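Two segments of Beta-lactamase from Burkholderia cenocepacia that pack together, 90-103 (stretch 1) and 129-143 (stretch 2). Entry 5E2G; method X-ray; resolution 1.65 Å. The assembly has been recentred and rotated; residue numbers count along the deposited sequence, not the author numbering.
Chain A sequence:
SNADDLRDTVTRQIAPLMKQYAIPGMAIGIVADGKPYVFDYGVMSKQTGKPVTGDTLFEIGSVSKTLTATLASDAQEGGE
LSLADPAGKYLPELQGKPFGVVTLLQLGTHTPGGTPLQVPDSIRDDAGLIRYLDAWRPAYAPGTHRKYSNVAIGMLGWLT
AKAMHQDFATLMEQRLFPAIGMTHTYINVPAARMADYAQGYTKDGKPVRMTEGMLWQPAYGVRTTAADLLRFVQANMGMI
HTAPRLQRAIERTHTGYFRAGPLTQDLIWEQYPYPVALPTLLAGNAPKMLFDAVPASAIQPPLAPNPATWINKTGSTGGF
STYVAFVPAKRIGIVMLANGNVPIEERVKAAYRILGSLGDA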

# COMPACT_ATOMS: atom_id res chain seq x y z
N TYR A 90 -19.46 1.53 -14.82
CA TYR A 90 -18.51 2.47 -15.40
C TYR A 90 -17.90 1.97 -16.71
O TYR A 90 -17.42 2.79 -17.50
CB TYR A 90 -17.41 2.79 -14.38
CG TYR A 90 -18.01 3.32 -13.10
CD1 TYR A 90 -18.54 4.60 -13.05
CD2 TYR A 90 -18.09 2.53 -11.95
CE1 TYR A 90 -19.12 5.09 -11.89
CE2 TYR A 90 -18.66 3.01 -10.79
CZ TYR A 90 -19.17 4.30 -10.76
OH TYR A 90 -19.75 4.82 -9.63
N LEU A 91 -17.93 0.67 -16.97
CA LEU A 91 -17.55 0.09 -18.25
C LEU A 91 -18.78 -0.58 -18.82
O LEU A 91 -19.01 -1.77 -18.61
CB LEU A 91 -16.41 -0.92 -18.10
CG LEU A 91 -15.08 -0.36 -17.60
CD1 LEU A 91 -14.06 -1.48 -17.49
CD2 LEU A 91 -14.58 0.77 -18.50
N PRO A 92 -19.61 0.16 -19.56
CA PRO A 92 -20.91 -0.39 -19.99
C PRO A 92 -20.80 -1.62 -20.87
O PRO A 92 -21.74 -2.43 -20.89
CB PRO A 92 -21.54 0.78 -20.74
CG PRO A 92 -20.85 1.99 -20.22
CD PRO A 92 -19.45 1.57 -19.93
N GLU A 93 -19.71 -1.78 -21.61
CA GLU A 93 -19.56 -2.95 -22.48
C GLU A 93 -19.60 -4.24 -21.67
O GLU A 93 -20.16 -5.25 -22.13
CB GLU A 93 -18.25 -2.86 -23.26
CG GLU A 93 -18.09 -1.61 -24.12
CD GLU A 93 -17.26 -1.87 -25.36
OE1 GLU A 93 -17.40 -2.97 -25.94
OE2 GLU A 93 -16.46 -0.99 -25.76
N LEU A 94 -19.00 -4.24 -20.48
CA LEU A 94 -18.89 -5.43 -19.65
C LEU A 94 -20.21 -5.86 -19.04
O LEU A 94 -20.26 -6.92 -18.42
CB LEU A 94 -17.88 -5.19 -18.52
CG LEU A 94 -16.47 -4.81 -18.96
CD1 LEU A 94 -15.54 -4.72 -17.76
CD2 LEU A 94 -15.96 -5.82 -19.98
N GLN A 95 -21.26 -5.06 -19.19
CA GLN A 95 -22.57 -5.50 -18.73
C GLN A 95 -22.96 -6.77 -19.46
O GLN A 95 -22.94 -6.83 -20.70
CB GLN A 95 -23.61 -4.40 -18.98
CG GLN A 95 -23.30 -3.11 -18.26
CD GLN A 95 -24.20 -1.98 -18.69
OE1 GLN A 95 -25.12 -2.17 -19.48
NE2 GLN A 95 -23.93 -0.78 -18.19
N GLY A 96 -23.28 -7.81 -18.69
CA GLY A 96 -23.47 -9.15 -19.22
C GLY A 96 -22.25 -10.04 -19.10
O GLY A 96 -22.36 -11.25 -19.35
N LYS A 97 -21.13 -9.50 -18.75
CA LYS A 97 -19.92 -10.28 -18.62
C LYS A 97 -19.60 -10.51 -17.16
O LYS A 97 -19.91 -9.67 -16.30
CB LYS A 97 -18.75 -9.57 -19.30
CG LYS A 97 -18.46 -10.08 -20.69
CD LYS A 97 -19.67 -10.01 -21.60
CE LYS A 97 -20.24 -11.40 -21.89
NZ LYS A 97 -19.20 -12.42 -22.18
N PRO A 98 -18.98 -11.66 -16.86
CA PRO A 98 -18.65 -11.99 -15.46
C PRO A 98 -17.98 -10.87 -14.68
O PRO A 98 -18.23 -10.73 -13.48
CB PRO A 98 -17.72 -13.21 -15.62
CG PRO A 98 -18.26 -13.89 -16.84
CD PRO A 98 -18.73 -12.80 -17.77
N PHE A 99 -17.15 -10.05 -15.34
CA PHE A 99 -16.50 -8.94 -14.65
C PHE A 99 -17.43 -7.76 -14.45
O PHE A 99 -17.19 -6.95 -13.55
CB PHE A 99 -15.26 -8.49 -15.43
CG PHE A 99 -14.34 -7.62 -14.62
CD1 PHE A 99 -13.43 -8.18 -13.74
CD2 PHE A 99 -14.40 -6.24 -14.73
CE1 PHE A 99 -12.58 -7.39 -12.98
CE2 PHE A 99 -13.56 -5.43 -13.97
CZ PHE A 99 -12.64 -6.01 -13.10
N GLY A 100 -18.49 -7.63 -15.26
CA GLY A 100 -19.40 -6.51 -15.13
C GLY A 100 -20.12 -6.45 -13.80
O GLY A 100 -20.62 -5.38 -13.43
N VAL A 101 -20.19 -7.57 -13.08
CA VAL A 101 -20.86 -7.62 -11.78
C VAL A 101 -19.91 -7.50 -10.60
O VAL A 101 -20.38 -7.32 -9.47
CB VAL A 101 -21.69 -8.91 -11.62
CG1 VAL A 101 -22.65 -9.08 -12.78
CG2 VAL A 101 -20.77 -10.11 -11.48
N VAL A 102 -18.59 -7.62 -10.82
CA VAL A 102 -17.64 -7.41 -9.73
C VAL A 102 -17.80 -5.99 -9.21
O VAL A 102 -17.84 -5.04 -9.99
CB VAL A 102 -16.20 -7.67 -10.20
CG1 VAL A 102 -15.23 -7.38 -9.08
CG2 VAL A 102 -16.03 -9.09 -10.65
N THR A 103 -17.90 -5.85 -7.89
CA THR A 103 -18.08 -4.52 -7.31
C THR A 103 -16.73 -3.87 -7.04
O THR A 103 -15.69 -4.52 -7.05
CB THR A 103 -18.88 -4.58 -6.01
OG1 THR A 103 -18.20 -5.39 -5.04
CG2 THR A 103 -20.27 -5.13 -6.27
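Stretch 2 (129-143) LIRYLDAWRPAYAPG

How does stretch 2 lie on stretch 1? It enters as a helix that begins earlier in the chain, then continues as a loop, largely extended apart from Ala-139 and Gly-143, that includes Pro-138 and Pro-142. Stretch 1 folds through a short 3-10 segment at 92-94 and a type II turn from Leu-94 to Lys-97. CA atoms of Leu-94 and Asp-134 come within 6.0 Å, those of Pro-98 and Arg-137, and of Val-102 and Pro-142, within 6.3 Å; between the first and last pairs the chains run the same way overall, while Phe-99 sits back against Leu-133. No direct hydrogen bond joins them; most of the 735 Å² buried comes from apolar residues.

Which side chains of the helix meet stretch 1? Ile-130 and Leu-133 point toward it, and Asp-134 leaves sideways but brings its end nearer. With both chi angles m, Ile-130 places CD1 3.6 Å from CD1 of Leu-91. Leu-133, m, t, sets CD1 3.8 Å from CD1 of Leu-91. Leu-94 has a sideways CA-to-CB bond, yet its m, t form carries CD1 to 3.7 Å from CB of Leu-133. The off-well chi1 of Asp-134, -110°, leaves OD2 3.1 Å from Leu-94 CD2 and OD1 3.1 Å from Lys-97 CG.

How are the aromatic rings arranged? Phe-99 leaves its backbone sideways with chi1 t, and CD2 of Leu-133 sits over one face of its ring, 3.7 Å from the centroid of Phe-99 and nearly on the ring normal. Trp-136, also t, points toward stretch 1 and receives the edge of Phe-99 on its face, with the planes at 88° and the six-membered ring 5.4 Å from the phenylalanine ring, centroid to centroid. Val-102 CG2 approaches Trp-136 CH2 at 4.1 Å. Beside this cluster, water 1 bridges the backbones, accepting from Phe-99 N at 3.0 Å and lying 2.9 Å from both Leu-133 O and Trp-136 O.

What holds Arg-137 in place, when its CA-to-CB bond points away? Its m, m, t chain turns back, and NH1 donates to Asp-134 O at 2.7 Å and to Trp-136 O at 2.9 Å, fastening the guanidinium to those carbonyls. Pro-98 lies over one face of that group, its CD 3.5 Å from Arg-137 NH1, and its CB packs 3.6 Å from CD of Pro-138. Lys-97, with chi1 (-98°) and chi3 (-108°) off-well, has NZ 3.1 Å from Arg-137 NH2, a close approach of like charges and not a hydrogen bond. Asp-134 OD1 is 4.4 Å from Lys-97 NZ, too far for a salt bridge.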

# COMPACT_ATOMS: atom_id res chain seq x y z
N LEU A 129 -7.63 -3.90 -23.00
CA LEU A 129 -8.04 -4.12 -21.62
C LEU A 129 -9.51 -4.54 -21.55
O LEU A 129 -9.85 -5.55 -20.93
CB LEU A 129 -7.80 -2.86 -20.79
CG LEU A 129 -8.43 -2.86 -19.40
CD1 LEU A 129 -7.84 -3.97 -18.56
CD2 LEU A 129 -8.26 -1.51 -18.70
N ILE A 130 -10.39 -3.76 -22.18
CA ILE A 130 -11.79 -4.13 -22.26
C ILE A 130 -11.93 -5.50 -22.91
O ILE A 130 -12.78 -6.31 -22.50
CB ILE A 130 -12.58 -3.06 -23.04
CG1 ILE A 130 -12.50 -1.72 -22.31
CG2 ILE A 130 -14.02 -3.50 -23.21
CD1 ILE A 130 -13.17 -1.71 -20.96
N ARG A 131 -11.09 -5.79 -23.91
CA ARG A 131 -11.08 -7.13 -24.48
C ARG A 131 -10.72 -8.17 -23.43
O ARG A 131 -11.34 -9.24 -23.37
CB ARG A 131 -10.12 -7.20 -25.66
CG ARG A 131 -10.65 -6.55 -26.94
CD ARG A 131 -9.83 -6.96 -28.17
NE ARG A 131 -9.13 -5.83 -28.79
CZ ARG A 131 -7.82 -5.61 -28.69
NH1 ARG A 131 -7.06 -6.44 -27.99
NH2 ARG A 131 -7.27 -4.56 -29.28
N TYR A 132 -9.72 -7.87 -22.59
CA TYR A 132 -9.33 -8.84 -21.58
C TYR A 132 -10.42 -9.03 -20.54
O TYR A 132 -10.72 -10.17 -20.15
CB TYR A 132 -8.03 -8.43 -20.90
CG TYR A 132 -7.81 -9.24 -19.65
CD1 TYR A 132 -7.70 -10.63 -19.72
CD2 TYR A 132 -7.75 -8.64 -18.40
CE1 TYR A 132 -7.52 -11.40 -18.58
CE2 TYR A 132 -7.58 -9.39 -17.25
CZ TYR A 132 -7.46 -10.77 -17.34
OH TYR A 132 -7.28 -11.51 -16.19
N LEU A 133 -11.01 -7.94 -20.06
CA LEU A 133 -12.05 -8.07 -19.04
C LEU A 133 -13.27 -8.82 -19.57
O LEU A 133 -13.93 -9.54 -18.82
CB LEU A 133 -12.45 -6.70 -18.52
CG LEU A 133 -11.33 -5.93 -17.83
CD1 LEU A 133 -11.73 -4.49 -17.59
CD2 LEU A 133 -10.98 -6.61 -16.52
N ASP A 134 -13.57 -8.66 -20.86
CA ASP A 134 -14.73 -9.33 -21.43
C ASP A 134 -14.58 -10.85 -21.40
O ASP A 134 -15.53 -11.57 -21.06
CB ASP A 134 -14.95 -8.85 -22.86
CG ASP A 134 -16.20 -8.00 -23.00
OD1 ASP A 134 -17.31 -8.57 -23.12
OD2 ASP A 134 -16.06 -6.76 -22.98
N ALA A 135 -13.41 -11.36 -21.77
CA ALA A 135 -13.19 -12.80 -21.80
C ALA A 135 -12.88 -13.39 -20.43
O ALA A 135 -12.78 -14.62 -20.31
CB ALA A 135 -12.06 -13.13 -22.77
N TRP A 136 -12.72 -12.55 -19.41
CA TRP A 136 -12.34 -13.02 -18.10
C TRP A 136 -13.42 -13.90 -17.49
O TRP A 136 -14.58 -13.48 -17.39
CB TRP A 136 -12.06 -11.83 -17.19
CG TRP A 136 -11.81 -12.21 -15.78
CD1 TRP A 136 -10.64 -12.66 -15.25
CD2 TRP A 136 -12.75 -12.15 -14.70
NE1 TRP A 136 -10.79 -12.89 -13.90
CE2 TRP A 136 -12.07 -12.58 -13.54
CE3 TRP A 136 -14.09 -11.77 -14.60
CZ2 TRP A 136 -12.69 -12.64 -12.29
CZ3 TRP A 136 -14.70 -11.84 -13.36
CH2 TRP A 136 -14.00 -12.26 -12.23
N ARG A 137 -13.04 -15.10 -17.07
CA ARG A 137 -13.96 -16.02 -16.41
C ARG A 137 -13.43 -16.34 -15.02
O ARG A 137 -12.30 -16.85 -14.90
CB ARG A 137 -14.15 -17.29 -17.24
CG ARG A 137 -14.73 -17.05 -18.61
CD ARG A 137 -16.11 -16.41 -18.50
NE ARG A 137 -16.72 -16.14 -19.80
CZ ARG A 137 -16.72 -14.95 -20.40
NH1 ARG A 137 -16.15 -13.90 -19.83
NH2 ARG A 137 -17.31 -14.81 -21.58
N PRO A 138 -14.18 -16.06 -13.96
CA PRO A 138 -13.64 -16.22 -12.60
C PRO A 138 -13.53 -17.67 -12.18
O PRO A 138 -14.23 -18.55 -12.66
CB PRO A 138 -14.66 -15.48 -11.74
CG PRO A 138 -15.94 -15.61 -12.49
CD PRO A 138 -15.57 -15.58 -13.95
N ALA A 139 -12.61 -17.91 -11.24
CA ALA A 139 -12.52 -19.22 -10.61
C ALA A 139 -13.53 -19.39 -9.49
O ALA A 139 -13.98 -20.51 -9.22
CB ALA A 139 -11.10 -19.44 -10.07
N TYR A 140 -13.92 -18.29 -8.85
CA TYR A 140 -14.81 -18.31 -7.71
C TYR A 140 -15.87 -17.23 -7.88
O TYR A 140 -15.67 -16.26 -8.61
CB TYR A 140 -14.05 -18.08 -6.40
CG TYR A 140 -13.03 -19.14 -6.07
CD1 TYR A 140 -13.42 -20.35 -5.52
CD2 TYR A 140 -11.68 -18.93 -6.31
CE1 TYR A 140 -12.50 -21.33 -5.21
CE2 TYR A 140 -10.74 -19.92 -6.00
CZ TYR A 140 -11.16 -21.11 -5.45
OH TYR A 140 -10.26 -22.11 -5.13
N ALA A 141 -17.00 -17.41 -7.20
CA ALA A 141 -17.98 -16.34 -7.14
C ALA A 141 -17.35 -15.10 -6.49
O ALA A 141 -16.45 -15.23 -5.64
CB ALA A 141 -19.20 -16.78 -6.34
N PRO A 142 -17.78 -13.90 -6.87
CA PRO A 142 -17.20 -12.69 -6.27
C PRO A 142 -17.44 -12.65 -4.77
O PRO A 142 -18.50 -13.04 -4.27
CB PRO A 142 -17.93 -11.55 -6.99
CG PRO A 142 -18.44 -12.15 -8.27
CD PRO A 142 -18.72 -13.59 -7.96
N GLY A 143 -16.42 -12.20 -4.04
CA GLY A 143 -16.56 -11.99 -2.61
C GLY A 143 -16.49 -13.24 -1.76
O GLY A 143 -16.94 -13.20 -0.61
O HOH W 1 -16.19 -11.15 -17.95